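Local atomic coordinates of immune protein (Enterobacter cloacae, PDB entry 6D7Y), a protein that binds the toxic C-terminal tip of the contact-dependent growth inhibition protein CdiA and probably neutralises it, protecting the cell that makes it. Residues E70-V82 / G109-G121. Sequence-based numbering, arbitrary orientation.
Sequences EGFSVKDGLKLPV and GKVMLEFQKYMNG
Val74 plants CG1 over the centre of one face of the Phe115 ring, a CH-pi contact 3.6 Å from the centroid and 6° off the ring normal. With CG1 anti to the backbone N (chi1 -172°), the second methyl, CG2, drops toward the far end of the same ring, 3.8 Å from Phe115 CZ. Leu80 CD1 comes up to the ring edge, 3.9 Å from Phe115 CE2. Phe72 CE2 meets Phe115 CZ obliquely at 3.8 Å. The Phe115 ring thus fits a hollow made by three side chains of 70-82. Leu80 uses its other methyl, CD2, to meet Val111 CG1 tip to tip.

Segment 70-82 contains a beta hairpin, strands 72-75 and 78-80, closed by a type I' turn from Lys75 to Leu78. Its strands belong to an antiparallel sheet, and helix 105-126 packs across the hairpin end; strand 72-75 runs at 79° to the 109-121 segment. Val7 of strand 3-10 also touches the Phe115 side chain.

Nearer the turn, Glu114 bends at chi2 and lies between Leu78 and Lys75. Leu78 CD2 packs on Glu114 CG at 3.6 Å. Glu114 OE2 sits against the Lys75 methylenes, 3.1 Å from Lys75 CG, and is buried without a polar partner. Asp76 OD2 is modelled 3.6 Å from Glu114 OE1, a like-charge pair. Asp76 is poorly ordered, so any rise in the proton affinity of either acid is tentative.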
ATOM      1  N   GLU B  70       3.029 -12.102   1.044  1.00 36.46           N
ATOM      2  CA  GLU B  70       2.696 -13.027   2.121  1.00 38.65           C
ATOM      3  C   GLU B  70       3.521 -12.718   3.355  1.00 38.82           C
ATOM      4  O   GLU B  70       4.728 -12.421   3.250  1.00 38.76           O
ATOM      5  CB  GLU B  70       2.959 -14.474   1.691  1.00 42.45           C
ATOM      6  CG  GLU B  70       2.760 -15.477   2.813  1.00 47.66           C
ATOM      7  CD  GLU B  70       3.053 -16.893   2.393  1.00 53.40           C
ATOM      8  OE1 GLU B  70       2.913 -17.209   1.188  1.00 58.63           O
ATOM      9  OE2 GLU B  70       3.413 -17.696   3.276  1.00 60.08           O
ATOM     10  N   GLY B  71       2.877 -12.827   4.516  1.00 38.55           N
ATOM     11  CA  GLY B  71       3.529 -12.624   5.804  1.00 40.01           C
ATOM     12  C   GLY B  71       3.992 -11.195   6.012  1.00 39.93           C
ATOM     13  O   GLY B  71       5.159 -10.961   6.285  1.00 41.03           O
ATOM     14  N   PHE B  72       3.076 -10.242   5.886  1.00 37.45           N
ATOM     15  CA  PHE B  72       3.417  -8.833   6.057  1.00 37.66           C
ATOM     16  C   PHE B  72       3.270  -8.429   7.519  1.00 39.49           C
ATOM     17  O   PHE B  72       2.179  -8.500   8.053  1.00 38.27           O
ATOM     18  CB  PHE B  72       2.504  -7.952   5.199  1.00 36.03           C
ATOM     19  CG  PHE B  72       2.823  -6.494   5.306  1.00 36.06           C
ATOM     20  CD1 PHE B  72       3.858  -5.947   4.559  1.00 37.37           C
ATOM     21  CD2 PHE B  72       2.125  -5.671   6.184  1.00 36.44           C
ATOM     22  CE1 PHE B  72       4.181  -4.605   4.666  1.00 37.54           C
ATOM     23  CE2 PHE B  72       2.443  -4.324   6.289  1.00 36.27           C
ATOM     24  CZ  PHE B  72       3.471  -3.791   5.532  1.00 37.20           C
ATOM     25  N   SER B  73       4.368  -8.026   8.163  1.00 42.24           N
ATOM     26  CA  SER B  73       4.319  -7.611   9.569  1.00 45.03           C
ATOM     27  C   SER B  73       4.103  -6.109   9.582  1.00 45.20           C
ATOM     28  O   SER B  73       4.850  -5.372   8.949  1.00 44.83           O
ATOM     29  CB  SER B  73       5.609  -7.975  10.307  1.00 49.31           C
ATOM     30  OG  SER B  73       6.724  -7.327   9.728  1.00 50.19           O
ATOM     31  N   VAL B  74       3.084  -5.656  10.295  1.00 45.60           N
ATOM     32  CA  VAL B  74       2.762  -4.234  10.327  1.00 46.89           C
ATOM     33  C   VAL B  74       3.577  -3.519  11.407  1.00 51.20           C
ATOM     34  O   VAL B  74       4.443  -2.684  11.102  1.00 51.32           O
ATOM     35  CB  VAL B  74       1.248  -4.022  10.553  1.00 45.57           C
ATOM     36  CG1 VAL B  74       0.874  -2.557  10.381  1.00 45.21           C
ATOM     37  CG2 VAL B  74       0.450  -4.876   9.573  1.00 44.58           C
ATOM     38  N   LYS B  75       3.322  -3.879  12.660  1.00 54.90           N
ATOM     39  CA  LYS B  75       3.982  -3.246  13.788  1.00 60.36           C
ATOM     40  C   LYS B  75       3.831  -4.157  14.992  1.00 63.80           C
ATOM     41  O   LYS B  75       2.895  -4.956  15.046  1.00 62.75           O
ATOM     42  CB  LYS B  75       3.265  -1.928  14.083  1.00 60.73           C
ATOM     43  CG  LYS B  75       3.940  -0.938  15.026  1.00 64.92           C
ATOM     44  CD  LYS B  75       5.003  -0.092  14.352  1.00 65.49           C
ATOM     45  CE  LYS B  75       5.394   1.063  15.266  1.00 68.86           C
ATOM     46  NZ  LYS B  75       6.279   2.049  14.589  1.00 70.44           N
ATOM     47  N   ASP B  76       4.758  -4.034  15.942  1.00 69.23           N
ATOM     48  CA  ASP B  76       4.749  -4.790  17.205  1.00 74.25           C
ATOM     49  C   ASP B  76       4.388  -6.288  17.111  1.00 74.69           C
ATOM     50  O   ASP B  76       3.714  -6.830  17.992  1.00 77.00           O
ATOM     51  CB  ASP B  76       3.827  -4.078  18.215  1.00 76.69           C
ATOM     52  CG  ASP B  76       4.300  -2.663  18.562  1.00 80.39           C
ATOM     53  OD1 ASP B  76       5.512  -2.368  18.442  1.00 82.48           O
ATOM     54  OD2 ASP B  76       3.453  -1.849  18.989  1.00 83.06           O
ATOM     55  N   GLY B  77       4.838  -6.944  16.045  1.00 72.21           N
ATOM     56  CA  GLY B  77       4.593  -8.373  15.862  1.00 72.36           C
ATOM     57  C   GLY B  77       3.327  -8.817  15.142  1.00 69.81           C
ATOM     58  O   GLY B  77       3.270  -9.965  14.704  1.00 68.70           O
ATOM     59  N   LEU B  78       2.307  -7.960  15.007  1.00 66.57           N
ATOM     60  CA  LEU B  78       1.090  -8.414  14.304  1.00 64.29           C
ATOM     61  C   LEU B  78       1.422  -8.548  12.810  1.00 61.47           C
ATOM     62  O   LEU B  78       2.084  -7.673  12.226  1.00 60.15           O
ATOM     63  CB  LEU B  78      -0.149  -7.549  14.599  1.00 63.38           C
ATOM     64  CG  LEU B  78      -0.359  -6.089  14.217  1.00 62.04           C
ATOM     65  CD1 LEU B  78      -0.506  -5.911  12.713  1.00 59.91           C
ATOM     66  CD2 LEU B  78      -1.632  -5.593  14.900  1.00 62.59           C
ATOM     67  N   LYS B  79       0.973  -9.655  12.215  1.00 58.89           N
ATOM     68  CA  LYS B  79       1.303  -9.997  10.838  1.00 57.70           C
ATOM     69  C   LYS B  79       0.061 -10.447  10.054  1.00 55.94           C
ATOM     70  O   LYS B  79      -0.719 -11.275  10.526  1.00 56.59           O
ATOM     71  CB  LYS B  79       2.344 -11.122  10.903  1.00 61.04           C
ATOM     72  CG  LYS B  79       3.229 -11.326   9.685  1.00 62.44           C
ATOM     73  CD  LYS B  79       4.308 -12.352  10.020  1.00 64.82           C
ATOM     74  CE  LYS B  79       5.412 -12.421   8.977  1.00 66.59           C
ATOM     75  NZ  LYS B  79       6.505 -13.362   9.369  1.00 69.61           N
ATOM     76  N   LEU B  80      -0.112  -9.893   8.858  1.00 51.73           N
ATOM     77  CA  LEU B  80      -1.255 -10.220   7.999  1.00 47.01           C
ATOM     78  C   LEU B  80      -0.848 -11.378   7.079  1.00 47.52           C
ATOM     79  O   LEU B  80       0.214 -11.305   6.445  1.00 46.47           O
ATOM     80  CB  LEU B  80      -1.623  -9.002   7.159  1.00 43.66           C
ATOM     81  CG  LEU B  80      -1.791  -7.706   7.960  1.00 44.57           C
ATOM     82  CD1 LEU B  80      -2.088  -6.533   7.035  1.00 42.77           C
ATOM     83  CD2 LEU B  80      -2.878  -7.849   9.017  1.00 45.89           C
ATOM     84  N   PRO B  81      -1.676 -12.441   6.992  1.00 45.53           N
ATOM     85  CA  PRO B  81      -1.330 -13.579   6.103  1.00 45.69           C
ATOM     86  C   PRO B  81      -1.128 -13.224   4.616  1.00 43.13           C
ATOM     87  O   PRO B  81      -0.116 -13.657   4.042  1.00 41.83           O
ATOM     88  CB  PRO B  81      -2.520 -14.532   6.260  1.00 47.23           C
ATOM     89  CG  PRO B  81      -3.105 -14.202   7.591  1.00 48.43           C
ATOM     90  CD  PRO B  81      -2.877 -12.727   7.802  1.00 46.23           C
ATOM     91  N   VAL B  82      -2.059 -12.460   4.000  1.00 38.11           N
ATOM     92  CA  VAL B  82      -1.909 -12.091   2.576  1.00 35.51           C
ATOM     93  C   VAL B  82      -2.378 -10.655   2.285  1.00 31.77           C
ATOM     94  O   VAL B  82      -3.498 -10.294   2.626  1.00 31.63           O
ATOM     95  CB  VAL B  82      -2.698 -13.031   1.635  1.00 37.96           C
ATOM     96  CG1 VAL B  82      -2.370 -12.694   0.178  1.00 39.07           C
ATOM     97  CG2 VAL B  82      -2.381 -14.502   1.916  1.00 40.09           C
ATOM     98  N   GLY B 109      -9.714  -2.650  13.313  1.00 25.81           N
ATOM     99  CA  GLY B 109      -9.393  -1.400  14.004  1.00 26.05           C
ATOM    100  C   GLY B 109      -8.047  -1.418  14.680  1.00 27.20           C
ATOM    101  O   GLY B 109      -7.344  -0.411  14.708  1.00 27.32           O
ATOM    102  N   LYS B 110      -7.670  -2.569  15.232  1.00 28.88           N
ATOM    103  CA  LYS B 110      -6.368  -2.709  15.905  1.00 31.25           C
ATOM    104  C   LYS B 110      -5.236  -2.633  14.892  1.00 30.53           C
ATOM    105  O   LYS B 110      -4.245  -1.921  15.115  1.00 31.94           O
ATOM    106  CB  LYS B 110      -6.332  -4.004  16.718  1.00 34.29           C
ATOM    107  CG  LYS B 110      -7.329  -3.987  17.863  1.00 36.55           C
ATOM    108  CD  LYS B 110      -7.353  -5.309  18.623  1.00 39.99           C
ATOM    109  CE  LYS B 110      -8.286  -5.238  19.824  1.00 42.25           C
ATOM    110  NZ  LYS B 110      -8.422  -6.574  20.467  1.00 46.16           N
ATOM    111  N   VAL B 111      -5.421  -3.315  13.759  1.00 30.02           N
ATOM    112  CA  VAL B 111      -4.455  -3.314  12.649  1.00 29.74           C
ATOM    113  C   VAL B 111      -4.331  -1.905  12.069  1.00 28.59           C
ATOM    114  O   VAL B 111      -3.225  -1.425  11.765  1.00 28.90           O
ATOM    115  CB  VAL B 111      -4.897  -4.309  11.547  1.00 30.62           C
ATOM    116  CG1 VAL B 111      -4.036  -4.183  10.295  1.00 31.36           C
ATOM    117  CG2 VAL B 111      -4.853  -5.727  12.088  1.00 33.23           C
HETATM  118  N   MSE B 112      -5.463  -1.222  11.949  1.00 27.88           N
HETATM  119  CA  MSE B 112      -5.462   0.139  11.422  1.00 28.23           C
HETATM  120  C   MSE B 112      -4.629   1.087  12.255  1.00 28.85           C
HETATM  121  O   MSE B 112      -3.886   1.912  11.703  1.00 29.30           O
HETATM  122  CB  MSE B 112      -6.901   0.645  11.309  1.00 28.67           C
HETATM  123  CG  MSE B 112      -7.632  -0.092  10.201  1.00 29.45           C
HETATM  124 SE   MSE B 112      -7.017   0.644   8.481  1.00 35.85          SE
HETATM  125  CE  MSE B 112      -7.991  -0.533   7.284  1.00 29.48           C
ATOM    126  N   LEU B 113      -4.766   1.018  13.579  1.00 30.20           N
ATOM    127  CA  LEU B 113      -3.988   1.887  14.465  1.00 31.89           C
ATOM    128  C   LEU B 113      -2.496   1.594  14.363  1.00 32.16           C
ATOM    129  O   LEU B 113      -1.675   2.511  14.452  1.00 31.46           O
ATOM    130  CB  LEU B 113      -4.488   1.853  15.910  1.00 34.98           C
ATOM    131  CG  LEU B 113      -5.827   2.549  16.197  1.00 37.05           C
ATOM    132  CD1 LEU B 113      -6.169   2.417  17.669  1.00 39.29           C
ATOM    133  CD2 LEU B 113      -5.791   4.027  15.823  1.00 37.69           C
ATOM    134  N   GLU B 114      -2.141   0.334  14.145  1.00 32.60           N
ATOM    135  CA  GLU B 114      -0.740  -0.024  13.952  1.00 34.49           C
ATOM    136  C   GLU B 114      -0.252   0.535  12.617  1.00 32.19           C
ATOM    137  O   GLU B 114       0.866   1.042  12.540  1.00 33.05           O
ATOM    138  CB  GLU B 114      -0.519  -1.536  14.060  1.00 37.46           C
ATOM    139  CG  GLU B 114      -0.748  -2.097  15.457  1.00 41.00           C
ATOM    140  CD  GLU B 114       0.235  -1.603  16.524  1.00 46.14           C
ATOM    141  OE1 GLU B 114       0.102  -2.055  17.683  1.00 53.18           O
ATOM    142  OE2 GLU B 114       1.141  -0.776  16.249  1.00 48.45           O
ATOM    143  N   PHE B 115      -1.086   0.469  11.570  1.00 29.78           N
ATOM    144  CA  PHE B 115      -0.702   1.065  10.285  1.00 28.58           C
ATOM    145  C   PHE B 115      -0.519   2.565  10.411  1.00 28.34           C
ATOM    146  O   PHE B 115       0.425   3.128   9.842  1.00 28.06           O
ATOM    147  CB  PHE B 115      -1.719   0.787   9.173  1.00 26.81           C
ATOM    148  CG  PHE B 115      -1.428  -0.444   8.371  1.00 26.50           C
ATOM    149  CD1 PHE B 115      -0.377  -0.440   7.461  1.00 27.98           C
ATOM    150  CD2 PHE B 115      -2.226  -1.564   8.464  1.00 26.74           C
ATOM    151  CE1 PHE B 115      -0.097  -1.551   6.685  1.00 28.81           C
ATOM    152  CE2 PHE B 115      -1.963  -2.677   7.680  1.00 27.70           C
ATOM    153  CZ  PHE B 115      -0.895  -2.671   6.788  1.00 27.93           C
ATOM    154  N   GLN B 116      -1.433   3.220  11.137  1.00 28.53           N
ATOM    155  CA  GLN B 116      -1.335   4.681  11.334  1.00 29.99           C
ATOM    156  C   GLN B 116       0.030   5.059  11.930  1.00 32.49           C
ATOM    157  O   GLN B 116       0.683   6.015  11.483  1.00 32.19           O
ATOM    158  CB  GLN B 116      -2.473   5.223  12.230  1.00 30.52           C
ATOM    159  CG  GLN B 116      -2.474   6.762  12.312  1.00 33.12           C
ATOM    160  CD  GLN B 116      -3.514   7.349  13.257  1.00 37.27           C
ATOM    161  OE1 GLN B 116      -3.820   6.768  14.299  1.00 42.95           O
ATOM    162  NE2 GLN B 116      -4.041   8.544  12.911  1.00 36.04           N
ATOM    163  N   LYS B 117       0.445   4.323  12.956  1.00 35.20           N
ATOM    164  CA  LYS B 117       1.739   4.569  13.606  1.00 38.44           C
ATOM    165  C   LYS B 117       2.909   4.352  12.649  1.00 37.81           C
ATOM    166  O   LYS B 117       3.821   5.189  12.560  1.00 38.34           O
ATOM    167  CB  LYS B 117       1.924   3.645  14.809  1.00 42.43           C
ATOM    168  CG  LYS B 117       0.952   3.861  15.951  1.00 44.42           C
ATOM    169  CD  LYS B 117       1.171   2.792  17.016  1.00 49.31           C
ATOM    170  CE  LYS B 117       0.192   2.919  18.169  1.00 51.39           C
ATOM    171  NZ  LYS B 117       0.356   4.224  18.862  1.00 54.37           N
ATOM    172  N   TYR B 118       2.890   3.206  11.972  1.00 36.74           N
ATOM    173  CA  TYR B 118       3.906   2.841  10.994  1.00 36.82           C
ATOM    174  C   TYR B 118       4.069   3.873   9.880  1.00 35.15           C
ATOM    175  O   TYR B 118       5.186   4.316   9.594  1.00 36.33           O
ATOM    176  CB  TYR B 118       3.607   1.462  10.378  1.00 37.74           C
ATOM    177  CG  TYR B 118       4.499   1.165   9.196  1.00 38.74           C
ATOM    178  CD1 TYR B 118       5.864   0.970   9.374  1.00 42.05           C
ATOM    179  CD2 TYR B 118       3.988   1.099   7.907  1.00 38.12           C
ATOM    180  CE1 TYR B 118       6.702   0.724   8.302  1.00 43.69           C
ATOM    181  CE2 TYR B 118       4.817   0.847   6.825  1.00 39.98           C
ATOM    182  CZ  TYR B 118       6.173   0.659   7.031  1.00 43.05           C
ATOM    183  OH  TYR B 118       7.018   0.416   5.972  1.00 47.28           O
HETATM  184  N   MSE B 119       2.953   4.275   9.280  1.00 32.42           N
HETATM  185  CA  MSE B 119       2.956   5.236   8.161  1.00 31.95           C
HETATM  186  C   MSE B 119       3.395   6.595   8.606  1.00 32.72           C
HETATM  187  O   MSE B 119       4.192   7.249   7.930  1.00 34.01           O
HETATM  188  CB  MSE B 119       1.556   5.295   7.525  1.00 30.21           C
HETATM  189  CG  MSE B 119       1.232   3.973   6.841  1.00 30.43           C
HETATM  190 SE   MSE B 119      -0.692   3.839   6.423  1.00 31.15          SE
HETATM  191  CE  MSE B 119      -0.470   4.072   4.485  1.00 27.38           C
ATOM    192  N   ASN B 120       2.889   7.039   9.751  1.00 32.95           N
ATOM    193  CA  ASN B 120       3.277   8.354  10.279  1.00 35.15           C
ATOM    194  C   ASN B 120       4.786   8.375  10.527  1.00 37.44           C
ATOM    195  O   ASN B 120       5.458   9.371  10.266  1.00 37.47           O
ATOM    196  CB  ASN B 120       2.562   8.650  11.589  1.00 35.63           C
ATOM    197  CG  ASN B 120       2.859  10.041  12.100  1.00 38.05           C
ATOM    198  OD1 ASN B 120       2.604  11.032  11.419  1.00 39.02           O
ATOM    199  ND2 ASN B 120       3.369  10.122  13.312  1.00 40.55           N
ATOM    200  N   GLY B 121       5.296   7.256  11.029  1.00 37.47           N
ATOM    201  CA  GLY B 121       6.708   7.109  11.317  1.00 40.43           C
ATOM    202  C   GLY B 121       7.626   7.226  10.114  1.00 41.45           C
ATOM    203  O   GLY B 121       8.765   7.629  10.269  1.00 44.28           O
TER